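Local coordinates for protein oxalate biosynthetic component 1 (PDB 5IKY) that makes oxalate as a bifunctional enzyme of quorum sensing-dependent oxalogenesis, pairing a serine hydrolase activity with an additional lyase activity, at residues V61-T73 against S98-A110. Numbering follows the deposited sequence.
Sequences VREYGYDAPIDLT and SVWHRTQTSPSLA
Ile70 and Trp100 form a hydrogen-bonded antiparallel pair, Ile70 N to Trp100 O at 2.7 Å and Trp100 N to Ile70 O at 2.6 Å, and Leu72 N reaches Ser98 O beyond it; toward 61-64 and 103-110 the pairing gives way to side-chain contacts. Next to this pair, Leu72 lays CD1 at the indole edge of Trp100, 3.7 Å from NE1. Asp71 OD1 gathers three donors: Ser98 OG (3.1 Å), on the syn side but tilted 31° out of the carboxylate plane, Thr73 OG1, and Thr73 N, which closes an Asx turn.

In the middle, the extended Arg102 forms a salt bridge with Glu63 OE2, which lies at the guanidinium edge; the NH1 bond to it, 2.7 Å, is weak, and NH2 donates as well. The carboxylate is turned 72° from the guanidinium. Asp67 OD1 touches Arg102 CD and, well out of the guanidinium plane, makes a long, charge-only salt bridge to NH1.

Arg62, its CG anti to the backbone N (chi1 178°) and its chain bent at chi2, grips Pro107 O end-on: NH1 is slightly tilted from the carbonyl plane, NH2 (3.0 Å) well above it. Beside it the Tyr64 ring takes Ser108 CA over one face, 3.7 Å from the centroid.

Strand 99-102, also paired with 93-96, thus ties edge strand 70-71 into a small surface sheet of the N-terminal domain, while Arg62 fastens loop 103-110 to strand 60-64 through a doubly held carbonyl, and two carboxylates probably offset Arg102's charge.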
loop_
_atom_site.group_PDB
_atom_site.type_symbol
_atom_site.label_atom_id
_atom_site.label_comp_id
_atom_site.label_asym_id
_atom_site.label_seq_id
_atom_site.Cartn_x
_atom_site.Cartn_y
_atom_site.Cartn_z
ATOM N N VAL A 61 19.683 28.122 25.768
ATOM C CA VAL A 61 20.064 27.283 24.636
ATOM C C VAL A 61 20.635 25.935 25.079
ATOM O O VAL A 61 21.257 25.821 26.138
ATOM C CB VAL A 61 21.096 28.000 23.728
ATOM C CG1 VAL A 61 22.473 28.013 24.370
ATOM C CG2 VAL A 61 21.153 27.352 22.353
ATOM N N ARG A 62 20.387 24.911 24.269
ATOM C CA ARG A 62 21.005 23.603 24.445
ATOM C C ARG A 62 21.758 23.254 23.170
ATOM O O ARG A 62 21.162 22.786 22.198
ATOM C CB ARG A 62 19.957 22.535 24.765
ATOM C CG ARG A 62 20.522 21.128 24.919
ATOM C CD ARG A 62 21.322 20.970 26.204
ATOM N NE ARG A 62 21.789 19.597 26.390
ATOM C CZ ARG A 62 23.023 19.183 26.122
ATOM N NH1 ARG A 62 23.928 20.038 25.668
ATOM N NH2 ARG A 62 23.356 17.913 26.318
ATOM N N GLU A 63 23.063 23.499 23.168
ATOM C CA GLU A 63 23.864 23.311 21.965
ATOM C C GLU A 63 25.011 22.331 22.172
ATOM O O GLU A 63 25.566 22.232 23.264
ATOM C CB GLU A 63 24.418 24.652 21.479
ATOM C CG GLU A 63 25.317 25.358 22.482
ATOM C CD GLU A 63 26.046 26.540 21.874
ATOM O OE1 GLU A 63 26.249 26.543 20.640
ATOM O OE2 GLU A 63 26.420 27.464 22.627
ATOM N N TYR A 64 25.354 21.613 21.107
ATOM C CA TYR A 64 26.499 20.711 21.104
ATOM C C TYR A 64 26.835 20.274 19.681
ATOM O O TYR A 64 25.977 19.757 18.964
ATOM C CB TYR A 64 26.233 19.482 21.979
ATOM C CG TYR A 64 27.409 18.532 22.078
ATOM C CD1 TYR A 64 28.441 18.768 22.975
ATOM C CD2 TYR A 64 27.482 17.398 21.277
ATOM C CE1 TYR A 64 29.519 17.902 23.072
ATOM C CE2 TYR A 64 28.554 16.528 21.367
ATOM C CZ TYR A 64 29.568 16.786 22.265
ATOM O OH TYR A 64 30.635 15.924 22.357
ATOM N N GLY A 65 28.081 20.496 19.275
ATOM C CA GLY A 65 28.585 19.992 18.009
ATOM C C GLY A 65 28.597 20.979 16.856
ATOM O O GLY A 65 28.881 20.597 15.724
ATOM N N TYR A 66 28.313 22.247 17.131
ATOM C CA TYR A 66 28.168 23.231 16.058
ATOM C C TYR A 66 29.265 24.293 16.028
ATOM O O TYR A 66 29.147 25.285 15.306
ATOM C CB TYR A 66 26.802 23.914 16.160
ATOM C CG TYR A 66 25.672 23.064 15.637
ATOM C CD1 TYR A 66 25.361 23.050 14.284
ATOM C CD2 TYR A 66 24.924 22.267 16.490
ATOM C CE1 TYR A 66 24.332 22.272 13.796
ATOM C CE2 TYR A 66 23.891 21.486 16.011
ATOM C CZ TYR A 66 23.600 21.491 14.662
ATOM O OH TYR A 66 22.573 20.714 14.177
ATOM N N ASP A 67 30.329 24.082 16.799
ATOM C CA ASP A 67 31.418 25.050 16.877
ATOM C C ASP A 67 32.372 24.959 15.688
ATOM O O ASP A 67 32.588 23.887 15.127
ATOM C CB ASP A 67 32.204 24.862 18.177
ATOM C CG ASP A 67 31.380 25.172 19.412
ATOM O OD1 ASP A 67 30.644 26.181 19.402
ATOM O OD2 ASP A 67 31.468 24.408 20.395
ATOM N N ALA A 68 32.937 26.102 15.314
ATOM C CA ALA A 68 33.971 26.173 14.287
ATOM C C ALA A 68 34.936 27.299 14.643
ATOM O O ALA A 68 34.520 28.313 15.203
ATOM C CB ALA A 68 33.355 26.399 12.915
ATOM N N PRO A 69 36.230 27.130 14.330
ATOM C CA PRO A 69 37.195 28.163 14.717
ATOM C C PRO A 69 36.959 29.466 13.965
ATOM O O PRO A 69 36.522 29.446 12.816
ATOM C CB PRO A 69 38.544 27.547 14.337
ATOM C CG PRO A 69 38.224 26.601 13.238
ATOM C CD PRO A 69 36.861 26.047 13.560
ATOM N N ILE A 70 37.239 30.586 14.617
ATOM C CA ILE A 70 37.083 31.888 13.988
ATOM C C ILE A 70 38.437 32.535 13.730
ATOM O O ILE A 70 39.118 32.954 14.665
ATOM C CB ILE A 70 36.239 32.841 14.850
ATOM C CG1 ILE A 70 34.905 32.192 15.216
ATOM C CG2 ILE A 70 36.021 34.155 14.123
ATOM C CD1 ILE A 70 34.048 33.039 16.127
ATOM N N ASP A 71 38.824 32.608 12.461
ATOM C CA ASP A 71 40.049 33.300 12.082
ATOM C C ASP A 71 39.704 34.718 11.644
ATOM O O ASP A 71 39.077 34.914 10.606
ATOM C CB ASP A 71 40.777 32.551 10.963
ATOM C CG ASP A 71 42.239 32.955 10.844
ATOM O OD1 ASP A 71 42.617 34.024 11.373
ATOM O OD2 ASP A 71 43.013 32.200 10.217
ATOM N N LEU A 72 40.114 35.703 12.436
ATOM C CA LEU A 72 39.799 37.099 12.146
ATOM C C LEU A 72 40.500 37.592 10.884
ATOM O O LEU A 72 40.133 38.626 10.325
ATOM C CB LEU A 72 40.168 37.989 13.333
ATOM C CG LEU A 72 39.295 37.814 14.577
ATOM C CD1 LEU A 72 39.687 38.805 15.657
ATOM C CD2 LEU A 72 37.827 37.965 14.218
ATOM N N THR A 73 41.509 36.847 10.440
ATOM C CA THR A 73 42.203 37.152 9.195
ATOM C C THR A 73 41.252 37.003 8.008
ATOM O O THR A 73 41.400 37.677 6.988
ATOM C CB THR A 73 43.431 36.240 9.000
ATOM O OG1 THR A 73 44.214 36.228 10.200
ATOM C CG2 THR A 73 44.290 36.727 7.845
ATOM N N SER A 98 45.176 35.395 15.855
ATOM C CA SER A 98 44.043 35.790 15.030
ATOM C C SER A 98 42.904 34.778 15.127
ATOM O O SER A 98 41.776 35.061 14.720
ATOM C CB SER A 98 44.475 35.951 13.571
ATOM O OG SER A 98 45.116 34.779 13.098
ATOM N N VAL A 99 43.204 33.602 15.671
ATOM C CA VAL A 99 42.244 32.503 15.698
ATOM C C VAL A 99 41.525 32.361 17.037
ATOM O O VAL A 99 42.155 32.221 18.083
ATOM C CB VAL A 99 42.927 31.158 15.374
ATOM C CG1 VAL A 99 41.922 30.016 15.468
ATOM C CG2 VAL A 99 43.572 31.202 13.995
ATOM N N TRP A 100 40.197 32.395 16.989
ATOM C CA TRP A 100 39.371 32.112 18.155
ATOM C C TRP A 100 38.812 30.696 18.065
ATOM O O TRP A 100 38.523 30.205 16.974
ATOM C CB TRP A 100 38.221 33.116 18.271
ATOM C CG TRP A 100 38.636 34.502 18.656
ATOM C CD1 TRP A 100 39.198 35.443 17.846
ATOM C CD2 TRP A 100 38.505 35.109 19.947
ATOM N NE1 TRP A 100 39.433 36.597 18.553
ATOM C CE2 TRP A 100 39.016 36.417 19.846
ATOM C CE3 TRP A 100 38.011 34.672 21.180
ATOM C CZ2 TRP A 100 39.046 37.293 20.929
ATOM C CZ3 TRP A 100 38.042 35.541 22.254
ATOM C CH2 TRP A 100 38.557 36.836 22.122
ATOM N N HIS A 101 38.658 30.043 19.212
ATOM C CA HIS A 101 38.029 28.727 19.256
ATOM C C HIS A 101 37.367 28.499 20.609
ATOM O O HIS A 101 37.775 29.081 21.613
ATOM C CB HIS A 101 39.050 27.625 18.962
ATOM C CG HIS A 101 40.185 27.575 19.935
ATOM N ND1 HIS A 101 40.196 26.724 21.020
ATOM C CD2 HIS A 101 41.348 28.265 19.986
ATOM C CE1 HIS A 101 41.316 26.896 21.700
ATOM N NE2 HIS A 101 42.032 27.826 21.093
ATOM N N ARG A 102 36.337 27.658 20.632
ATOM C CA ARG A 102 35.592 27.416 21.862
ATOM C C ARG A 102 36.244 26.365 22.747
ATOM O O ARG A 102 36.425 25.217 22.343
ATOM C CB ARG A 102 34.155 26.997 21.553
ATOM C CG ARG A 102 33.145 28.100 21.793
ATOM C CD ARG A 102 31.775 27.536 22.096
ATOM N NE ARG A 102 30.785 28.589 22.293
ATOM C CZ ARG A 102 29.501 28.366 22.552
ATOM N NH1 ARG A 102 29.051 27.122 22.642
ATOM N NH2 ARG A 102 28.667 29.383 22.716
ATOM N N THR A 103 36.587 26.775 23.962
ATOM C CA THR A 103 37.164 25.877 24.951
ATOM C C THR A 103 36.097 25.476 25.963
ATOM O O THR A 103 36.177 24.416 26.584
ATOM C CB THR A 103 38.349 26.527 25.668
ATOM O OG1 THR A 103 37.970 27.836 26.112
ATOM C CG2 THR A 103 39.529 26.648 24.721
ATOM N N GLN A 104 35.103 26.343 26.125
ATOM C CA GLN A 104 33.899 26.012 26.875
ATOM C C GLN A 104 33.090 24.992 26.088
ATOM O O GLN A 104 32.915 25.139 24.879
ATOM C CB GLN A 104 33.065 27.267 27.138
ATOM C CG GLN A 104 31.613 26.990 27.498
ATOM C CD GLN A 104 30.660 27.978 26.856
ATOM O OE1 GLN A 104 31.025 28.691 25.923
ATOM N NE2 GLN A 104 29.430 28.024 27.352
ATOM N N THR A 105 32.599 23.956 26.760
ATOM C CA THR A 105 31.818 22.934 26.074
ATOM C C THR A 105 30.682 22.413 26.954
ATOM O O THR A 105 30.847 22.232 28.161
ATOM C CB THR A 105 32.712 21.756 25.624
ATOM O OG1 THR A 105 33.767 22.250 24.788
ATOM C CG2 THR A 105 31.906 20.731 24.837
ATOM N N SER A 106 29.532 22.181 26.328
ATOM C CA SER A 106 28.330 21.709 27.006
ATOM C C SER A 106 28.362 20.189 27.190
ATOM O O SER A 106 29.253 19.524 26.658
ATOM C CB SER A 106 27.091 22.131 26.207
ATOM O OG SER A 106 27.043 23.537 26.041
ATOM N N PRO A 107 27.406 19.636 27.960
ATOM C CA PRO A 107 27.289 18.174 28.026
ATOM C C PRO A 107 27.069 17.544 26.655
ATOM O O PRO A 107 26.340 18.098 25.831
ATOM C CB PRO A 107 26.065 17.961 28.918
ATOM C CG PRO A 107 26.043 19.151 29.796
ATOM C CD PRO A 107 26.539 20.295 28.954
ATOM N N SER A 108 27.701 16.400 26.419
ATOM C CA SER A 108 27.559 15.691 25.156
ATOM C C SER A 108 26.176 15.068 25.039
ATOM O O SER A 108 25.372 15.137 25.967
ATOM C CB SER A 108 28.628 14.608 25.022
ATOM O OG SER A 108 28.302 13.480 25.813
ATOM N N LEU A 109 25.909 14.451 23.895
ATOM C CA LEU A 109 24.639 13.775 23.672
ATOM C C LEU A 109 24.777 12.264 23.781
ATOM O O LEU A 109 24.157 11.523 23.018
ATOM C CB LEU A 109 24.076 14.150 22.302
ATOM C CG LEU A 109 23.827 15.646 22.108
ATOM C CD1 LEU A 109 23.343 15.924 20.709
ATOM C CD2 LEU A 109 22.822 16.145 23.130
ATOM N N ALA A 110 25.597 11.817 24.729
ATOM C CA ALA A 110 25.799 10.391 24.972
ATOM C C ALA A 110 24.496 9.740 25.352
ATOM O O ALA A 110 24.254 8.574 25.084
ATOM C CB ALA A 110 26.820 10.177 26.072
#